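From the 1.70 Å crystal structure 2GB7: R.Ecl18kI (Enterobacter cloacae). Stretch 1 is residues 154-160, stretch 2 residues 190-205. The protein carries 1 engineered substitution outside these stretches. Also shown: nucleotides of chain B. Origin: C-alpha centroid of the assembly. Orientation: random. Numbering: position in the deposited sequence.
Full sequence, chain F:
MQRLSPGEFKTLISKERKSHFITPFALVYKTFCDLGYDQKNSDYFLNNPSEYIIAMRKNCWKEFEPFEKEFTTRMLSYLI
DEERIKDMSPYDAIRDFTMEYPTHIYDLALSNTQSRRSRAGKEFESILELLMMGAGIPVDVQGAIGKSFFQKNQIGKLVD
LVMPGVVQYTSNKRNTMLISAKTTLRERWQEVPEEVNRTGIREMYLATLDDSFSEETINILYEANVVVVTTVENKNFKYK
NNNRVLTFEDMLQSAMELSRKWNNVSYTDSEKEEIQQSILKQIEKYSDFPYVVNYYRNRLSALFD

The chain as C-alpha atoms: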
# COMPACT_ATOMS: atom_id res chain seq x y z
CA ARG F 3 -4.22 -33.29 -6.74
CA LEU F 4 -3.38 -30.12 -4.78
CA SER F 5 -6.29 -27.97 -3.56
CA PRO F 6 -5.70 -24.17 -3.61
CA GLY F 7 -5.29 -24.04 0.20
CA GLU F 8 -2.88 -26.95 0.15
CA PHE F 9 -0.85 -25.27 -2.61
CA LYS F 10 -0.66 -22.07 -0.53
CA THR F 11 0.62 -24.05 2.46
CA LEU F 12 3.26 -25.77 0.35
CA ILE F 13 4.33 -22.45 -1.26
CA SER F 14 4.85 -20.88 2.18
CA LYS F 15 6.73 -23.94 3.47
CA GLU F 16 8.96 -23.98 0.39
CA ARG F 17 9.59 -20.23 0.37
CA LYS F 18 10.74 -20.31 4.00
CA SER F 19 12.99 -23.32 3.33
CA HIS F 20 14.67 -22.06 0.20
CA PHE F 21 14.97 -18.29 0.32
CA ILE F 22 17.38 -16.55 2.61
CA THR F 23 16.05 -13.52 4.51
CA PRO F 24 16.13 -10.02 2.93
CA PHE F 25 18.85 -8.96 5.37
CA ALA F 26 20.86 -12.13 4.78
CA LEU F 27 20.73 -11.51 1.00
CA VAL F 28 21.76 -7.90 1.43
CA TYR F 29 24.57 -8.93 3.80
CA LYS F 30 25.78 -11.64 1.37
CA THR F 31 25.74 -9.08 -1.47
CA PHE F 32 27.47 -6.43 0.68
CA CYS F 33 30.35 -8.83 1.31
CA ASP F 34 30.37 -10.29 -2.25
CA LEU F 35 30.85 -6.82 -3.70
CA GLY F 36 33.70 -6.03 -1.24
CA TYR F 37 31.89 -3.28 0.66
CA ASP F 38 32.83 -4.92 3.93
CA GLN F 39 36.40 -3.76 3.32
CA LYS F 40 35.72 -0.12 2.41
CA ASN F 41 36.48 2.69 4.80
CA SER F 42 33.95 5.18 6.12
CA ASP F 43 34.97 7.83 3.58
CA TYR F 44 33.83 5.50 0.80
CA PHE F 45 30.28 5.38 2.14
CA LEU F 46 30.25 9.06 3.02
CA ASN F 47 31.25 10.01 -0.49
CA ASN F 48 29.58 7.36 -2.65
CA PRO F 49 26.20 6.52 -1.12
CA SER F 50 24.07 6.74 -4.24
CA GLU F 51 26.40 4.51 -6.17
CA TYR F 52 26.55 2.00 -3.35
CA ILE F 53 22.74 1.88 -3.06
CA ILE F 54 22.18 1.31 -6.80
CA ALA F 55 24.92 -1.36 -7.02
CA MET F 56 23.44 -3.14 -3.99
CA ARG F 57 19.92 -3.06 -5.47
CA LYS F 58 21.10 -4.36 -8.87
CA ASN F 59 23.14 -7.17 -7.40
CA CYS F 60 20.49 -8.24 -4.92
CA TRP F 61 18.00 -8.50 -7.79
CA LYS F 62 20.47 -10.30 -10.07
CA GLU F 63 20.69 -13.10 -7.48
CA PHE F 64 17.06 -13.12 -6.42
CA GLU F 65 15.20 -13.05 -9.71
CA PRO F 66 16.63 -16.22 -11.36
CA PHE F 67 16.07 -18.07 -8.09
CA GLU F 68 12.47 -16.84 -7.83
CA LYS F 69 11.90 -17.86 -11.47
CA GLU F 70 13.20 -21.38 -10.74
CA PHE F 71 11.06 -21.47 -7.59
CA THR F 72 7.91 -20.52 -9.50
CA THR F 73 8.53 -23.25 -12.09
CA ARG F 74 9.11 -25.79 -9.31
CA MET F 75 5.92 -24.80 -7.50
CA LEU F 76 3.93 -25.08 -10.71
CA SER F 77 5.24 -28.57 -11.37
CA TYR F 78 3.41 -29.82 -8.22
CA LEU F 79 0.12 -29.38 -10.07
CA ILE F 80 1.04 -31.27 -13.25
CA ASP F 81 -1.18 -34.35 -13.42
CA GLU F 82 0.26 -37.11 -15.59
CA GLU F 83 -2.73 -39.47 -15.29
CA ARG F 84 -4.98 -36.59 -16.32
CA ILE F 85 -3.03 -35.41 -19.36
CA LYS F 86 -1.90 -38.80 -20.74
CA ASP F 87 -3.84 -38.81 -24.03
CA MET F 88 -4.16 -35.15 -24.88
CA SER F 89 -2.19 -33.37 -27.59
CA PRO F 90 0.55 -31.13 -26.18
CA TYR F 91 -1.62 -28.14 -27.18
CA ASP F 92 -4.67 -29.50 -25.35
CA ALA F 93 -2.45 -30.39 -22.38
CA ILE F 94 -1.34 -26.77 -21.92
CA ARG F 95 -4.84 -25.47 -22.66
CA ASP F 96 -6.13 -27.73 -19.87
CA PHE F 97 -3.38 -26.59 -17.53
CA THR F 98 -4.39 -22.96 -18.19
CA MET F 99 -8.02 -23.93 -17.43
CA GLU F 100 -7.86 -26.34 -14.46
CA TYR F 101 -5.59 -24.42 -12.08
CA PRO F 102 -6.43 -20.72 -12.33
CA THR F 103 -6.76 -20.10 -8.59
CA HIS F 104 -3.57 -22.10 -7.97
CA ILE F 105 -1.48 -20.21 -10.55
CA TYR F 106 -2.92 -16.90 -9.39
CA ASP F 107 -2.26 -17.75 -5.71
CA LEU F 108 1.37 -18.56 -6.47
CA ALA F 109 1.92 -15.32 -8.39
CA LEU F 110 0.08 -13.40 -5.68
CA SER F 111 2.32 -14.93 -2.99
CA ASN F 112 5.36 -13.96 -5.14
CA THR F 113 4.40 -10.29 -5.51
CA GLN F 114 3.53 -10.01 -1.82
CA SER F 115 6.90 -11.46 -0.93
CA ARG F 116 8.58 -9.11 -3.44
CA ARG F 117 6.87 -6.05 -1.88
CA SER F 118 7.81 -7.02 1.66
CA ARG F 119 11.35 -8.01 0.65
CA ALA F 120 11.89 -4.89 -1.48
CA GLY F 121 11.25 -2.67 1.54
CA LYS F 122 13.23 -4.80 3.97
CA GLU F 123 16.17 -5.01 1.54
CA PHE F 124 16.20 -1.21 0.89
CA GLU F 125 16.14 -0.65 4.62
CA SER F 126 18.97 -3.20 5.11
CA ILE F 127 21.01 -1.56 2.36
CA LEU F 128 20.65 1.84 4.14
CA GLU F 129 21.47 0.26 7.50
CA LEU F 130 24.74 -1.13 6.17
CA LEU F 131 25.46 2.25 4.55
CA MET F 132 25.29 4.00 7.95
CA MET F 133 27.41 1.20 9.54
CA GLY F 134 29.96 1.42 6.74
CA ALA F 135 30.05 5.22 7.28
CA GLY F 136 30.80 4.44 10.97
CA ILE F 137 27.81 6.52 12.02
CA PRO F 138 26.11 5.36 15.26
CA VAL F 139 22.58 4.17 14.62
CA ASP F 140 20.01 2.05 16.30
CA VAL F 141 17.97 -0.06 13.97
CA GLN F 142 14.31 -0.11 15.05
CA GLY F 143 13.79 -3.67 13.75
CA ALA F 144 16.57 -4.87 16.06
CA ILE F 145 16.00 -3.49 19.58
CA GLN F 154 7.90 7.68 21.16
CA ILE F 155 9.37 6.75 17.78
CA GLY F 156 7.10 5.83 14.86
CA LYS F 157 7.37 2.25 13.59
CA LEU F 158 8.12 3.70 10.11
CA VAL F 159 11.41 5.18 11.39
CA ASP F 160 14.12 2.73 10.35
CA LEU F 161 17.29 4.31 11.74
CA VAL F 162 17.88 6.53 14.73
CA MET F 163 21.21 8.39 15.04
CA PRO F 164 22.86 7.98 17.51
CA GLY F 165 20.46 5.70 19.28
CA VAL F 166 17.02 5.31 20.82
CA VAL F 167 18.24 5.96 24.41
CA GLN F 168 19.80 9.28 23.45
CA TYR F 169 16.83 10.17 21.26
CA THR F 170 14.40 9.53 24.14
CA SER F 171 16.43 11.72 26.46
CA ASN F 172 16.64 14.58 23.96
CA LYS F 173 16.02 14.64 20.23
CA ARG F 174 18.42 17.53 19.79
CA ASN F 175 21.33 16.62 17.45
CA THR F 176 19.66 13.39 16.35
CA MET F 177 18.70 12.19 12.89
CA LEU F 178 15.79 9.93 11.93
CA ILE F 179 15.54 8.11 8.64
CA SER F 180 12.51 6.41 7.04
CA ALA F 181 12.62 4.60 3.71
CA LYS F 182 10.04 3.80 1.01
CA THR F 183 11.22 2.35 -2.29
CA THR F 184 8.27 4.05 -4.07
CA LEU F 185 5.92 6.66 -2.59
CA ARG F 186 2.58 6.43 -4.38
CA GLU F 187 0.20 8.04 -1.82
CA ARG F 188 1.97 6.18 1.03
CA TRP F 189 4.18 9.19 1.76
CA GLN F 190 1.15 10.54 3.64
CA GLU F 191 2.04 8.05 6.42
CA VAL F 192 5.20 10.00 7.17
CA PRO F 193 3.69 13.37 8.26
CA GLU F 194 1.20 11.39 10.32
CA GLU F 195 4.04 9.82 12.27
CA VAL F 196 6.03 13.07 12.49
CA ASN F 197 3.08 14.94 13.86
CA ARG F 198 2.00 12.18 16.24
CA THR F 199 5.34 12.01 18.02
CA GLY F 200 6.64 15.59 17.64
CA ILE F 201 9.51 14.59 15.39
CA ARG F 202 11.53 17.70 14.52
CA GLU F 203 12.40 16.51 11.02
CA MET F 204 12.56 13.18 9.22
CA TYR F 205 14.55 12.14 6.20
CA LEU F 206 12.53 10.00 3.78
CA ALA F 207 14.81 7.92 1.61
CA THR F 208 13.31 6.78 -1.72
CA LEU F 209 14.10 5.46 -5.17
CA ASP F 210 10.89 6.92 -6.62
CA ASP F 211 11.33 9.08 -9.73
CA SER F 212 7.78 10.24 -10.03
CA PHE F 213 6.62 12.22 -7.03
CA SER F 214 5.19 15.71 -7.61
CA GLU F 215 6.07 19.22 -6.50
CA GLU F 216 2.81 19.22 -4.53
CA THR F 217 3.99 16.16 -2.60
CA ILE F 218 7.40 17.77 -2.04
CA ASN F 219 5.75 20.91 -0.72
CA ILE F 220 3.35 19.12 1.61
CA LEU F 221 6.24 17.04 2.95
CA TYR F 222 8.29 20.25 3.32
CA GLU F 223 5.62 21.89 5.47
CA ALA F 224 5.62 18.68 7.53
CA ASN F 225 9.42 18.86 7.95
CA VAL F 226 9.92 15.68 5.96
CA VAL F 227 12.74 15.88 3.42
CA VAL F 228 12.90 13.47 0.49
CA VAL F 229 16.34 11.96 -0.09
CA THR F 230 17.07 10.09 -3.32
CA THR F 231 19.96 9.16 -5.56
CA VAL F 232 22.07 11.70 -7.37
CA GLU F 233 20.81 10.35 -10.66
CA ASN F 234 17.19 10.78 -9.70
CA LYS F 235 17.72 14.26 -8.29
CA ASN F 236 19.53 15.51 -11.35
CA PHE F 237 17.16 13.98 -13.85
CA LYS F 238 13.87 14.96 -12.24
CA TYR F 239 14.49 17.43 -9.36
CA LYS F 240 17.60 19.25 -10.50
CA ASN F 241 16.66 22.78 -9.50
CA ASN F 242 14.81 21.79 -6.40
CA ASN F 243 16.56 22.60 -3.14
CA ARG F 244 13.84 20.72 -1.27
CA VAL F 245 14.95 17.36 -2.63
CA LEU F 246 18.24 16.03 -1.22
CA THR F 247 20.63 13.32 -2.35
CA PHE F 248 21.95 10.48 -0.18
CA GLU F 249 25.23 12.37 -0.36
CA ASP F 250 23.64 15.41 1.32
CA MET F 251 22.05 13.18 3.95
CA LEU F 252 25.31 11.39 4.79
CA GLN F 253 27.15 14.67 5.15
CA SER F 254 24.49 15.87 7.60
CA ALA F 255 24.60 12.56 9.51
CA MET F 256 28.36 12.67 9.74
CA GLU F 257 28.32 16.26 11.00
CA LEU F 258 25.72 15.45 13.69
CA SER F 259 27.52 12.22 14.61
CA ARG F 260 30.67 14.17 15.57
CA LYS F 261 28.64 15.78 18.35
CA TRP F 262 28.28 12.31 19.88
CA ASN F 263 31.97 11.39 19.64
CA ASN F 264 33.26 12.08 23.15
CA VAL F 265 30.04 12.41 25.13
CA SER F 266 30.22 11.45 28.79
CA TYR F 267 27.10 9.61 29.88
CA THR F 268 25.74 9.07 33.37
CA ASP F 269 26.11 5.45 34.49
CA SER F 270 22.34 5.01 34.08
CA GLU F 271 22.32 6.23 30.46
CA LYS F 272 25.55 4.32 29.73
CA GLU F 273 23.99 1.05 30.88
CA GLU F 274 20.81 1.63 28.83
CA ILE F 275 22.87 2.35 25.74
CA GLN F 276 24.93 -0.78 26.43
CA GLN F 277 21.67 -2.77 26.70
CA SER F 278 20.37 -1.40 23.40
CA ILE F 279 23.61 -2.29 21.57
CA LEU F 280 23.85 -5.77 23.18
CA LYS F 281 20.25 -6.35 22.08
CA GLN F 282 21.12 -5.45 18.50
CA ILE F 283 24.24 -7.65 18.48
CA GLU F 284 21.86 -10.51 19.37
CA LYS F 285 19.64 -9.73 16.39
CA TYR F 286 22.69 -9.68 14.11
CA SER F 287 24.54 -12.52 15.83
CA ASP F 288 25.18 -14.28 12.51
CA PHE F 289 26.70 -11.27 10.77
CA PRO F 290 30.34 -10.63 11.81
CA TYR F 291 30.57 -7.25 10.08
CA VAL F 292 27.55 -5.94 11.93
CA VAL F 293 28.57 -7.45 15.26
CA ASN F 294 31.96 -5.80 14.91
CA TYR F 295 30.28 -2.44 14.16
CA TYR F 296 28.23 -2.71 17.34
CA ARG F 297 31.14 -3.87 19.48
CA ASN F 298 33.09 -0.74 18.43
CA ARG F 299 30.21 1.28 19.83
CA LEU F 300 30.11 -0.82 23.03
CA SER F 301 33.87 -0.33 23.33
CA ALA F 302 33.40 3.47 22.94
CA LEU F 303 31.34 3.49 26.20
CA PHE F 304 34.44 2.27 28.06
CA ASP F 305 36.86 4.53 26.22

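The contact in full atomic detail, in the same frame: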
# COMPACT_ATOMS: atom_id res chain seq x y z
N GLN F 154 6.55 8.21 21.27
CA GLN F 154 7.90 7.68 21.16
C GLN F 154 8.46 7.86 19.76
O GLN F 154 8.56 8.99 19.26
CB GLN F 154 7.92 6.19 21.55
CG GLN F 154 7.95 5.94 23.05
CD GLN F 154 9.13 5.09 23.48
OE1 GLN F 154 9.97 5.54 24.26
NE2 GLN F 154 9.20 3.87 22.97
N ILE F 155 8.84 6.75 19.14
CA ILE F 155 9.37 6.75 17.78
C ILE F 155 8.42 5.96 16.90
O ILE F 155 8.05 4.83 17.23
CB ILE F 155 10.81 6.14 17.73
CG1 ILE F 155 11.84 7.14 18.25
CG2 ILE F 155 11.18 5.74 16.33
CD1 ILE F 155 13.13 6.49 18.73
N GLY F 156 8.02 6.53 15.77
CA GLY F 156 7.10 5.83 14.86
C GLY F 156 7.69 4.54 14.34
O GLY F 156 8.90 4.46 14.14
N LYS F 157 6.85 3.53 14.08
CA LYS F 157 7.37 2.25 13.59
C LYS F 157 7.89 2.37 12.14
O LYS F 157 8.60 1.49 11.65
CB LYS F 157 6.34 1.11 13.75
CG LYS F 157 5.86 0.89 15.19
CD LYS F 157 7.02 0.75 16.19
CE LYS F 157 6.53 0.46 17.61
NZ LYS F 157 7.64 0.56 18.61
N LEU F 158 7.62 3.49 11.48
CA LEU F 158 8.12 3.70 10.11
C LEU F 158 9.54 4.35 10.11
O LEU F 158 10.18 4.48 9.06
CB LEU F 158 7.01 4.42 9.32
CG LEU F 158 7.25 5.75 8.61
CD1 LEU F 158 5.96 6.27 8.00
CD2 LEU F 158 7.87 6.77 9.53
N VAL F 159 10.02 4.72 11.29
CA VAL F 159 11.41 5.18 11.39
C VAL F 159 12.26 3.93 11.39
O VAL F 159 11.98 3.00 12.16
CB VAL F 159 11.68 5.89 12.69
CG1 VAL F 159 13.21 6.19 12.81
CG2 VAL F 159 10.82 7.14 12.78
N ASP F 160 13.23 3.89 10.49
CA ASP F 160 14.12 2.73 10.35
C ASP F 160 15.41 2.86 11.13
O ASP F 160 15.88 1.89 11.72
CB ASP F 160 14.44 2.52 8.90
CG ASP F 160 13.22 2.10 8.12
OD1 ASP F 160 12.45 1.21 8.61
OD2 ASP F 160 12.97 2.68 7.05
N GLN F 190 2.04 9.89 2.68
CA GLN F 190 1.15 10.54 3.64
C GLN F 190 1.30 9.94 5.03
O GLN F 190 0.99 10.60 6.03
CB GLN F 190 -0.30 10.41 3.14
CG GLN F 190 -0.55 11.24 1.84
CD GLN F 190 -1.88 10.91 1.14
OE1 GLN F 190 -2.61 10.02 1.57
NE2 GLN F 190 -2.13 11.55 0.01
N GLU F 191 1.81 8.70 5.11
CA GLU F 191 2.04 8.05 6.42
C GLU F 191 3.10 8.78 7.22
O GLU F 191 3.10 8.73 8.45
CB GLU F 191 2.47 6.60 6.22
CG GLU F 191 1.37 5.78 5.47
CD GLU F 191 1.84 4.39 5.04
OE1 GLU F 191 3.05 4.08 5.26
OE2 GLU F 191 1.00 3.63 4.43
N VAL F 192 4.02 9.43 6.51
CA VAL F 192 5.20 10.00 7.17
C VAL F 192 4.83 11.25 8.00
O VAL F 192 5.16 11.25 9.18
CB VAL F 192 6.37 10.23 6.18
CG1 VAL F 192 7.59 10.67 6.94
CG2 VAL F 192 6.69 8.91 5.44
N PRO F 193 4.13 12.25 7.42
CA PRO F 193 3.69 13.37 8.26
C PRO F 193 2.81 12.92 9.41
O PRO F 193 2.84 13.49 10.48
CB PRO F 193 2.87 14.23 7.28
CG PRO F 193 3.49 14.02 5.98
CD PRO F 193 3.73 12.49 6.02
N GLU F 194 2.01 11.87 9.21
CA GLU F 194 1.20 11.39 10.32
C GLU F 194 2.08 10.98 11.49
O GLU F 194 1.81 11.36 12.64
CB GLU F 194 0.28 10.23 9.85
CG GLU F 194 -0.62 9.76 11.00
CD GLU F 194 0.02 8.81 11.98
OE1 GLU F 194 0.95 8.05 11.60
OE2 GLU F 194 -0.44 8.79 13.16
N GLU F 195 3.16 10.26 11.21
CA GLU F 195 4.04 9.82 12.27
C GLU F 195 4.87 10.96 12.86
O GLU F 195 5.03 11.03 14.07
CB GLU F 195 4.90 8.64 11.82
CG GLU F 195 4.05 7.38 11.69
CD GLU F 195 3.53 6.94 13.06
OE1 GLU F 195 4.36 6.50 13.89
OE2 GLU F 195 2.31 7.04 13.34
N VAL F 196 5.29 11.88 12.00
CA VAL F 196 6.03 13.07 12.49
C VAL F 196 5.17 13.86 13.44
O VAL F 196 5.59 14.21 14.56
CB VAL F 196 6.49 13.91 11.30
CG1 VAL F 196 7.00 15.29 11.75
CG2 VAL F 196 7.62 13.20 10.63
N ASN F 197 3.94 14.12 13.03
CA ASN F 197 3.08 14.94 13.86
C ASN F 197 2.61 14.25 15.13
O ASN F 197 2.44 14.91 16.18
CB ASN F 197 1.94 15.48 13.02
CG ASN F 197 2.42 16.50 12.01
OD1 ASN F 197 1.90 16.57 10.89
ND2 ASN F 197 3.41 17.29 12.38
N ARG F 198 2.44 12.94 15.08
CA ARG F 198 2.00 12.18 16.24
C ARG F 198 3.01 12.19 17.36
O ARG F 198 2.63 12.21 18.53
CB ARG F 198 1.69 10.73 15.83
CG ARG F 198 1.03 9.88 16.92
CD ARG F 198 0.65 8.52 16.35
NE ARG F 198 1.83 7.72 16.06
CZ ARG F 198 2.58 7.13 16.98
NH1 ARG F 198 2.23 7.21 18.28
NH2 ARG F 198 3.65 6.44 16.62
N THR F 199 4.30 12.20 17.02
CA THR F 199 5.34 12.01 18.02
C THR F 199 6.19 13.26 18.20
O THR F 199 7.12 13.24 19.02
CB THR F 199 6.27 10.85 17.64
OG1 THR F 199 6.77 11.06 16.32
CG2 THR F 199 5.49 9.52 17.67
N GLY F 200 5.90 14.31 17.45
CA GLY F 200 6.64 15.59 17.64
C GLY F 200 8.04 15.55 17.04
O GLY F 200 8.92 16.32 17.42
N ILE F 201 8.23 14.66 16.08
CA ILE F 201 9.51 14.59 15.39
C ILE F 201 9.86 15.96 14.80
O ILE F 201 9.01 16.65 14.24
CB ILE F 201 9.46 13.47 14.34
CG1 ILE F 201 9.61 12.16 15.08
CG2 ILE F 201 10.56 13.65 13.31
CD1 ILE F 201 9.17 10.97 14.24
N ARG F 202 11.10 16.40 15.01
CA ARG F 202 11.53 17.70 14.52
C ARG F 202 11.62 17.70 12.98
O ARG F 202 11.11 18.58 12.31
CB ARG F 202 12.91 18.04 15.10
CG ARG F 202 13.40 19.42 14.68
CD ARG F 202 14.83 19.69 15.19
NE ARG F 202 15.77 18.71 14.64
CZ ARG F 202 16.25 17.65 15.30
NH1 ARG F 202 15.93 17.43 16.57
NH2 ARG F 202 17.07 16.81 14.67
N GLU F 203 12.24 16.66 12.45
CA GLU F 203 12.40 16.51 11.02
C GLU F 203 12.69 15.05 10.75
O GLU F 203 13.27 14.35 11.59
CB GLU F 203 13.55 17.36 10.49
CG GLU F 203 14.88 17.05 11.14
CD GLU F 203 15.91 18.14 10.90
OE1 GLU F 203 16.19 18.41 9.70
OE2 GLU F 203 16.44 18.70 11.91
N MET F 204 12.27 14.56 9.60
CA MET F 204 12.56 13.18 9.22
C MET F 204 13.06 13.16 7.79
O MET F 204 12.54 13.86 6.90
CB MET F 204 11.33 12.25 9.36
CG MET F 204 11.66 10.73 9.57
SD MET F 204 10.23 9.68 9.58
CE MET F 204 9.09 10.63 10.58
N TYR F 205 14.05 12.33 7.57
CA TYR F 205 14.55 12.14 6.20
C TYR F 205 13.82 10.93 5.67
O TYR F 205 13.76 9.90 6.34
CB TYR F 205 16.04 11.85 6.24
CG TYR F 205 16.81 13.10 6.67
CD1 TYR F 205 17.45 13.88 5.72
CD2 TYR F 205 16.83 13.49 8.00
CE1 TYR F 205 18.14 15.03 6.09
CE2 TYR F 205 17.46 14.64 8.38
CZ TYR F 205 18.13 15.40 7.42
OH TYR F 205 18.81 16.54 7.80
P DC B 2 2.46 -0.09 12.08
OP1 DC B 2 2.81 0.61 13.34
OP2 DC B 2 1.14 0.16 11.44
O5' DC B 2 3.60 0.22 11.02
C5' DC B 2 4.93 -0.23 11.27
C4' DC B 2 5.54 -0.80 10.01
O4' DC B 2 5.01 -2.11 9.71
C3' DC B 2 5.35 0.04 8.75
O3' DC B 2 6.60 0.07 8.07
C2' DC B 2 4.33 -0.75 7.95
C1' DC B 2 4.67 -2.18 8.34
N1 DC B 2 3.57 -3.15 8.19
C2 DC B 2 3.80 -4.32 7.44
O2 DC B 2 4.93 -4.51 6.95
N3 DC B 2 2.79 -5.21 7.27
C4 DC B 2 1.60 -4.98 7.83
N4 DC B 2 0.63 -5.87 7.63
C5 DC B 2 1.35 -3.81 8.61
C6 DC B 2 2.35 -2.94 8.77
P DC B 3 6.78 0.97 6.76
OP1 DC B 3 8.12 1.60 6.91
OP2 DC B 3 5.58 1.83 6.51
O5' DC B 3 6.91 -0.12 5.62
C5' DC B 3 7.93 -1.11 5.72
C4' DC B 3 7.94 -1.98 4.49
O4' DC B 3 6.94 -3.02 4.65
C3' DC B 3 7.54 -1.18 3.26
O3' DC B 3 8.56 -1.05 2.28
C2' DC B 3 6.33 -1.88 2.68
C1' DC B 3 6.22 -3.20 3.44
N1 DC B 3 4.80 -3.41 3.78
C2 DC B 3 4.13 -4.52 3.25
O2 DC B 3 4.76 -5.31 2.53
N3 DC B 3 2.82 -4.69 3.52
C4 DC B 3 2.18 -3.80 4.29
N4 DC B 3 0.88 -4.00 4.54
C5 DC B 3 2.84 -2.67 4.85
C6 DC B 3 4.14 -2.52 4.58
O HOH W 1 9.71 12.19 18.72
O HOH W 2 3.64 3.36 14.71

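Two segments can pack closely without a direct hydrogen bond between them, through apolar contacts, close backbone approach and bridging water. R.Ecl18kI illustrates the principle. The irregular segment 154-160, which contains a type I beta turn from Gly156 to Val159 closed by Val159 N to Gly156 O at 3.1 Å, lies against a helix and the loop and strand that follow it, and together they bury 414 Å².

Along the second stretch, the contact opens at Glu191. Its backbone O lies 3.8 Å from Leu158 CD1, while Glu191 OE1 lies 3.6 Å from OP2 of DC3 of chain B and is hydrogen-bonded elsewhere in the structure. Val192 follows with a purely apolar touch, Val192 CG2 to Leu158 CD1 at 3.7 Å. Leu158, its CA-to-CB bond directed toward the helix, has the largest area covered in the contact, and it packs against side chains of both the helix and the later strand.

One turn further on, Glu195 meets the backbone of the turn. Glu195 OE1 approaches Gly156 CA to 3.0 Å, which is possible because glycine has no side chain: an ideal CB at this position would sit 2.4 Å from the same oxygen, a clash. The carboxylate is held by Arg198, whose NH2 and NE donate to Glu195 OE1 and OE2, each at 2.8 Å and nearly straight. This salt bridge lies within the second stretch and holds the carboxylate where it faces Gly156; Gly156 CA sits at the edge of the guanidinium, 3.9 Å from Arg198 NH2. A water extends the polar network, accepting from Lys157 N at 3.3 Å; it can donate, weakly, to Glu195 OE1 at 3.3 Å or to OP1 of DC2 of chain B at 3.2 Å, with more acceptors in reach than it has protons.

Thr199 ends the helix. Its OG1 donates back to Glu195 O at 2.8 Å, leaving carbon to face the other stretch: Thr199 CB is 3.4 Å from Gln154 O. A second water donates to Thr199 O at 2.8 Å and, weakly, to Gln154 O at 3.4 Å, so this backbone pairing is mediated rather than direct. Gly200 then leaves helical geometry with positive phi, a conformation that favours glycine.

Beyond it the chemistry is apolar again. Ile201 CD1 lies 4.4 Å from Val159 CG2, and in the strand Met204 SD touches both Val159 CG2 at 4.1 Å and Leu158 CD2 at 3.7 Å. Helix and strand thus share Leu158 as a common apolar partner.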